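PDB 4YHC: sterol regulatory element-binding protein cleavage-activating protein from Schizosaccharomyces pombe, which escorts the membrane-bound transcription factor precursor sre1 for proteolytic processing when sterol or oxygen is low, this fragment being its WD40 domain. Local coordinates for residues P105-Y113 with F152-I163. The protein carries 9 engineered substitutions. Residues are numbered along the deposited sequence; the frame is centred on the assembly and turned at random.
Sequences PSLMLQHSY and FSLTIEIEGADI. Engineered in segment 105-113: Ser106 (natural residue Cys).
Leu109 lays its CD1 methyl across the edge strand of the next sheet, 3.9 Å from CB of Ala161 and as close to CB of Ile163. Two neighbouring blades of the WD40 propeller meet here: 106-112 is an edge strand of one four-stranded antiparallel sheet, and the hairpin of 152-156 and 161-163 belongs to the following one. The backbones of 106-112 and 161-163 run nearly parallel (21°), and side chains rather than backbone bonds join them. With CG of Leu109 anti to the backbone N (chi1 174°), the branched end reaches over the small Ala161, whose lone methyl lets it come down onto the backbone; CD1 of Leu109 also meets CD1 of Leu154 at 4.3 Å. Met108 works at the hairpin turn. Its flexible thioether chain, bent at chi2 and chi3, curls so that CE of Met108 lies 3.6 Å from O of Glu157 and 4.1 Å from CG2 of Ile156. Met108 and Leu109 both face Ile99 in their own sheet, a classic beta bulge, so that consecutive residues both contribute apolar contacts to the hairpin, Leu109 directly and Met108 by its bent chain. A backbone hydrogen bond from Glu157 N to Gly160 O closes the turn. Farther along, the flat imidazole of His111 offers a face to CG2 of beta-branched Ile163, a CH-pi contact 3.5 Å from the ring centroid; CD2 of His111 also comes to 4.5 Å from CE2 of Phe152. An alanine in place of His111 would probably strip Ile163 of this aromatic cover and open a gap beside Phe152. The methyl is displaced toward the ring's rim, CG2 of Ile163 lying 3.2 Å from ND1 of His111.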
ATOM      1  N   PRO A 105     -24.820  -2.965   1.695  1.00 44.07           N
ATOM      2  CA  PRO A 105     -24.288  -4.324   1.728  1.00 41.91           C
ATOM      3  C   PRO A 105     -25.151  -5.376   1.024  1.00 41.45           C
ATOM      4  O   PRO A 105     -26.323  -5.553   1.354  1.00 41.57           O
ATOM      5  CB  PRO A 105     -24.143  -4.638   3.210  1.00 36.34           C
ATOM      6  CG  PRO A 105     -24.754  -3.538   3.946  1.00 44.26           C
ATOM      7  CD  PRO A 105     -24.857  -2.361   3.023  1.00 49.64           C
ATOM      8  N   SER A 106     -24.555  -6.064   0.069  1.00 34.83           N
ATOM      9  CA  SER A 106     -25.153  -7.243  -0.547  1.00 36.13           C
ATOM     10  C   SER A 106     -24.146  -7.979  -1.424  1.00 33.12           C
ATOM     11  O   SER A 106     -23.128  -7.395  -1.850  1.00 28.84           O
ATOM     12  CB  SER A 106     -26.294  -6.830  -1.416  1.00 40.07           C
ATOM     13  OG  SER A 106     -25.839  -5.946  -2.375  1.00 46.49           O
ATOM     14  N   LEU A 107     -24.479  -9.232  -1.719  1.00 28.89           N
ATOM     15  CA  LEU A 107     -23.722 -10.076  -2.594  1.00 30.20           C
ATOM     16  C   LEU A 107     -24.205  -9.777  -3.965  1.00 31.69           C
ATOM     17  O   LEU A 107     -25.375  -9.944  -4.252  1.00 34.01           O
ATOM     18  CB  LEU A 107     -23.991 -11.533  -2.290  1.00 32.54           C
ATOM     19  CG  LEU A 107     -22.909 -12.616  -2.465  1.00 35.58           C
ATOM     20  CD1 LEU A 107     -23.543 -13.864  -2.995  1.00 35.65           C
ATOM     21  CD2 LEU A 107     -21.680 -12.272  -3.258  1.00 29.31           C
ATOM     22  N   MET A 108     -23.322  -9.319  -4.820  1.00 27.99           N
ATOM     23  CA  MET A 108     -23.702  -8.901  -6.148  1.00 32.79           C
ATOM     24  C   MET A 108     -23.504 -10.078  -7.082  1.00 37.71           C
ATOM     25  O   MET A 108     -24.197 -10.229  -8.083  1.00 33.22           O
ATOM     26  CB  MET A 108     -22.814  -7.769  -6.682  1.00 28.59           C
ATOM     27  CG  MET A 108     -22.610  -6.577  -5.788  1.00 40.61           C
ATOM     28  SD  MET A 108     -24.170  -5.714  -5.600  1.00 70.88           S
ATOM     29  CE  MET A 108     -24.243  -4.861  -7.163  1.00 60.63           C
ATOM     30  N   LEU A 109     -22.510 -10.897  -6.798  1.00 30.27           N
ATOM     31  CA  LEU A 109     -22.134 -11.910  -7.772  1.00 27.26           C
ATOM     32  C   LEU A 109     -21.297 -12.965  -7.104  1.00 31.47           C
ATOM     33  O   LEU A 109     -20.537 -12.693  -6.138  1.00 31.51           O
ATOM     34  CB  LEU A 109     -21.410 -11.251  -8.958  1.00 28.58           C
ATOM     35  CG  LEU A 109     -20.796 -12.115 -10.044  1.00 35.61           C
ATOM     36  CD1 LEU A 109     -20.740 -11.351 -11.338  1.00 37.26           C
ATOM     37  CD2 LEU A 109     -19.387 -12.560  -9.697  1.00 36.06           C
ATOM     38  N   GLN A 110     -21.482 -14.180  -7.594  1.00 25.14           N
ATOM     39  CA  GLN A 110     -20.684 -15.323  -7.211  1.00 26.37           C
ATOM     40  C   GLN A 110     -20.323 -16.073  -8.473  1.00 31.18           C
ATOM     41  O   GLN A 110     -21.184 -16.280  -9.303  1.00 34.91           O
ATOM     42  CB  GLN A 110     -21.471 -16.181  -6.266  1.00 31.39           C
ATOM     43  CG  GLN A 110     -20.790 -17.457  -5.844  1.00 40.48           C
ATOM     44  CD  GLN A 110     -21.653 -18.242  -4.884  1.00 39.01           C
ATOM     45  OE1 GLN A 110     -22.466 -17.666  -4.209  1.00 44.05           O
ATOM     46  NE2 GLN A 110     -21.448 -19.546  -4.798  1.00 42.25           N
ATOM     47  N   HIS A 111     -19.071 -16.525  -8.597  1.00 30.17           N
ATOM     48  CA  HIS A 111     -18.554 -17.078  -9.847  1.00 28.93           C
ATOM     49  C   HIS A 111     -17.470 -18.077  -9.569  1.00 35.95           C
ATOM     50  O   HIS A 111     -16.534 -17.763  -8.815  1.00 34.70           O
ATOM     51  CB  HIS A 111     -17.971 -15.984 -10.739  1.00 23.70           C
ATOM     52  CG  HIS A 111     -17.641 -16.454 -12.118  1.00 32.34           C
ATOM     53  ND1 HIS A 111     -18.581 -16.496 -13.127  1.00 33.44           N
ATOM     54  CD2 HIS A 111     -16.476 -16.888 -12.663  1.00 27.42           C
ATOM     55  CE1 HIS A 111     -18.009 -16.938 -14.237  1.00 34.91           C
ATOM     56  NE2 HIS A 111     -16.733 -17.196 -13.975  1.00 37.18           N
ATOM     57  N   SER A 112     -17.551 -19.274 -10.185  1.00 29.63           N
ATOM     58  CA  SER A 112     -16.566 -20.292  -9.865  1.00 35.93           C
ATOM     59  C   SER A 112     -15.358 -20.223 -10.807  1.00 37.94           C
ATOM     60  O   SER A 112     -15.494 -19.792 -11.932  1.00 30.58           O
ATOM     61  CB  SER A 112     -17.224 -21.644  -9.794  1.00 41.55           C
ATOM     62  OG  SER A 112     -18.133 -21.590  -8.712  1.00 47.65           O
ATOM     63  N   TYR A 113     -14.160 -20.547 -10.315  1.00 36.46           N
ATOM     64  CA  TYR A 113     -12.951 -20.152 -11.037  1.00 44.28           C
ATOM     65  C   TYR A 113     -11.898 -21.196 -10.771  1.00 52.42           C
ATOM     66  O   TYR A 113     -11.893 -21.805  -9.692  1.00 53.02           O
ATOM     67  CB  TYR A 113     -12.496 -18.699 -10.657  1.00 40.14           C
ATOM     68  CG  TYR A 113     -11.690 -18.632  -9.382  1.00 41.25           C
ATOM     69  CD1 TYR A 113     -12.306 -18.583  -8.130  1.00 29.00           C
ATOM     70  CD2 TYR A 113     -10.318 -18.647  -9.432  1.00 38.51           C
ATOM     71  CE1 TYR A 113     -11.581 -18.614  -6.980  1.00 24.24           C
ATOM     72  CE2 TYR A 113      -9.596 -18.650  -8.298  1.00 25.85           C
ATOM     73  CZ  TYR A 113     -10.220 -18.655  -7.073  1.00 34.75           C
ATOM     74  OH  TYR A 113      -9.420 -18.670  -5.935  1.00 40.94           O
ATOM     75  N   PHE A 152     -10.602 -10.738 -15.977  1.00 29.51           N
ATOM     76  CA  PHE A 152     -12.027 -10.867 -16.019  1.00 28.36           C
ATOM     77  C   PHE A 152     -12.614  -9.520 -16.275  1.00 33.18           C
ATOM     78  O   PHE A 152     -12.154  -8.516 -15.762  1.00 29.36           O
ATOM     79  CB  PHE A 152     -12.564 -11.365 -14.724  1.00 22.51           C
ATOM     80  CG  PHE A 152     -12.191 -12.784 -14.398  1.00 27.59           C
ATOM     81  CD1 PHE A 152     -11.070 -13.070 -13.675  1.00 28.31           C
ATOM     82  CD2 PHE A 152     -13.048 -13.836 -14.722  1.00 27.62           C
ATOM     83  CE1 PHE A 152     -10.736 -14.369 -13.337  1.00 30.25           C
ATOM     84  CE2 PHE A 152     -12.744 -15.127 -14.358  1.00 29.77           C
ATOM     85  CZ  PHE A 152     -11.591 -15.405 -13.664  1.00 31.28           C
ATOM     86  N   SER A 153     -13.625  -9.481 -17.125  1.00 34.21           N
ATOM     87  CA  SER A 153     -14.387  -8.245 -17.305  1.00 33.02           C
ATOM     88  C   SER A 153     -15.583  -8.350 -16.390  1.00 30.41           C
ATOM     89  O   SER A 153     -16.315  -9.356 -16.396  1.00 23.71           O
ATOM     90  CB  SER A 153     -14.862  -8.062 -18.755  1.00 33.14           C
ATOM     91  OG  SER A 153     -15.646  -6.893 -18.821  1.00 34.56           O
ATOM     92  N   LEU A 154     -15.730  -7.318 -15.571  1.00 28.08           N
ATOM     93  CA  LEU A 154     -16.749  -7.277 -14.546  1.00 31.26           C
ATOM     94  C   LEU A 154     -17.587  -6.059 -14.800  1.00 28.68           C
ATOM     95  O   LEU A 154     -17.063  -4.948 -14.801  1.00 34.44           O
ATOM     96  CB  LEU A 154     -16.075  -7.206 -13.164  1.00 26.97           C
ATOM     97  CG  LEU A 154     -16.949  -7.022 -11.947  1.00 27.57           C
ATOM     98  CD1 LEU A 154     -17.992  -8.139 -11.796  1.00 27.02           C
ATOM     99  CD2 LEU A 154     -16.047  -6.942 -10.723  1.00 24.64           C
ATOM    100  N   THR A 155     -18.881  -6.256 -15.003  1.00 25.12           N
ATOM    101  CA  THR A 155     -19.798  -5.124 -15.090  1.00 29.06           C
ATOM    102  C   THR A 155     -20.716  -5.105 -13.901  1.00 36.02           C
ATOM    103  O   THR A 155     -21.306  -6.117 -13.535  1.00 35.08           O
ATOM    104  CB  THR A 155     -20.659  -5.123 -16.376  1.00 34.02           C
ATOM    105  OG1 THR A 155     -19.805  -5.069 -17.508  1.00 35.22           O
ATOM    106  CG2 THR A 155     -21.508  -3.872 -16.427  1.00 35.05           C
ATOM    107  N   ILE A 156     -20.878  -3.933 -13.311  1.00 32.74           N
ATOM    108  CA  ILE A 156     -21.691  -3.787 -12.146  1.00 32.84           C
ATOM    109  C   ILE A 156     -22.787  -2.786 -12.411  1.00 36.36           C
ATOM    110  O   ILE A 156     -22.544  -1.713 -12.967  1.00 41.71           O
ATOM    111  CB  ILE A 156     -20.840  -3.340 -10.949  1.00 35.46           C
ATOM    112  CG1 ILE A 156     -19.898  -4.478 -10.569  1.00 34.37           C
ATOM    113  CG2 ILE A 156     -21.722  -2.923  -9.780  1.00 34.71           C
ATOM    114  CD1 ILE A 156     -19.081  -4.185  -9.318  1.00 34.28           C
ATOM    115  N   GLU A 157     -24.000  -3.169 -12.009  1.00 38.72           N
ATOM    116  CA  GLU A 157     -25.158  -2.302 -12.105  1.00 46.61           C
ATOM    117  C   GLU A 157     -25.856  -2.187 -10.760  1.00 51.83           C
ATOM    118  O   GLU A 157     -25.409  -2.714  -9.762  1.00 57.95           O
ATOM    119  CB  GLU A 157     -26.107  -2.844 -13.162  1.00 57.07           C
ATOM    120  CG  GLU A 157     -25.510  -2.803 -14.545  1.00 69.35           C
ATOM    121  CD  GLU A 157     -26.535  -3.037 -15.626  1.00 89.16           C
ATOM    122  OE1 GLU A 157     -26.302  -3.939 -16.461  1.00 98.12           O
ATOM    123  OE2 GLU A 157     -27.570  -2.327 -15.648  1.00 93.69           O
ATOM    124  N   ILE A 158     -26.953  -1.455 -10.730  1.00 57.61           N
ATOM    125  CA  ILE A 158     -27.743  -1.332  -9.512  1.00 65.62           C
ATOM    126  C   ILE A 158     -28.262  -2.728  -9.120  1.00 69.65           C
ATOM    127  O   ILE A 158     -28.067  -3.206  -8.001  1.00 61.52           O
ATOM    128  CB  ILE A 158     -28.937  -0.363  -9.710  1.00 64.66           C
ATOM    129  CG1 ILE A 158     -28.466   1.002 -10.279  1.00 62.46           C
ATOM    130  CG2 ILE A 158     -29.681  -0.192  -8.387  1.00 64.58           C
ATOM    131  CD1 ILE A 158     -28.644   1.185 -11.774  1.00 60.17           C
ATOM    132  N   GLU A 159     -28.890  -3.381 -10.091  1.00 83.80           N
ATOM    133  CA  GLU A 159     -29.495  -4.701  -9.909  1.00 95.39           C
ATOM    134  C   GLU A 159     -28.439  -5.703  -9.451  1.00 96.60           C
ATOM    135  O   GLU A 159     -28.464  -6.151  -8.309  1.00105.53           O
ATOM    136  CB  GLU A 159     -30.170  -5.167 -11.212  1.00100.51           C
ATOM    137  CG  GLU A 159     -30.887  -4.055 -11.970  1.00102.51           C
ATOM    138  CD  GLU A 159     -29.965  -3.333 -12.934  1.00101.83           C
ATOM    139  OE1 GLU A 159     -29.677  -2.130 -12.722  1.00 98.16           O
ATOM    140  OE2 GLU A 159     -29.514  -3.991 -13.892  1.00104.29           O
ATOM    141  N   GLY A 160     -27.484  -6.009 -10.326  1.00 82.22           N
ATOM    142  CA  GLY A 160     -26.429  -6.963 -10.012  1.00 68.75           C
ATOM    143  C   GLY A 160     -25.192  -6.770 -10.867  1.00 55.46           C
ATOM    144  O   GLY A 160     -24.803  -5.645 -11.177  1.00 53.79           O
ATOM    145  N   ALA A 161     -24.577  -7.879 -11.250  1.00 51.41           N
ATOM    146  CA  ALA A 161     -23.339  -7.846 -12.005  1.00 42.05           C
ATOM    147  C   ALA A 161     -23.191  -9.071 -12.903  1.00 35.95           C
ATOM    148  O   ALA A 161     -23.884 -10.055 -12.721  1.00 33.68           O
ATOM    149  CB  ALA A 161     -22.171  -7.736 -11.044  1.00 34.34           C
ATOM    150  N   ASP A 162     -22.279  -8.969 -13.864  1.00 31.34           N
ATOM    151  CA  ASP A 162     -21.890 -10.047 -14.767  1.00 35.85           C
ATOM    152  C   ASP A 162     -20.384 -10.061 -14.809  1.00 33.15           C
ATOM    153  O   ASP A 162     -19.735  -8.991 -14.617  1.00 34.23           O
ATOM    154  CB  ASP A 162     -22.397  -9.800 -16.184  1.00 46.51           C
ATOM    155  CG  ASP A 162     -23.885 -10.028 -16.315  1.00 61.68           C
ATOM    156  OD1 ASP A 162     -24.322 -11.164 -16.045  1.00 67.21           O
ATOM    157  OD2 ASP A 162     -24.623  -9.078 -16.679  1.00 68.60           O
ATOM    158  N   ILE A 163     -19.835 -11.240 -15.076  1.00 26.25           N
ATOM    159  CA  ILE A 163     -18.429 -11.400 -15.215  1.00 27.14           C
ATOM    160  C   ILE A 163     -18.059 -12.331 -16.393  1.00 30.98           C
ATOM    161  O   ILE A 163     -18.812 -13.162 -16.743  1.00 33.10           O
ATOM    162  CB  ILE A 163     -17.839 -11.867 -13.865  1.00 23.79           C
ATOM    163  CG1 ILE A 163     -16.362 -11.562 -13.819  1.00 27.23           C
ATOM    164  CG2 ILE A 163     -18.072 -13.366 -13.584  1.00 25.36           C
ATOM    165  CD1 ILE A 163     -15.780 -11.869 -12.440  1.00 29.92           C
TER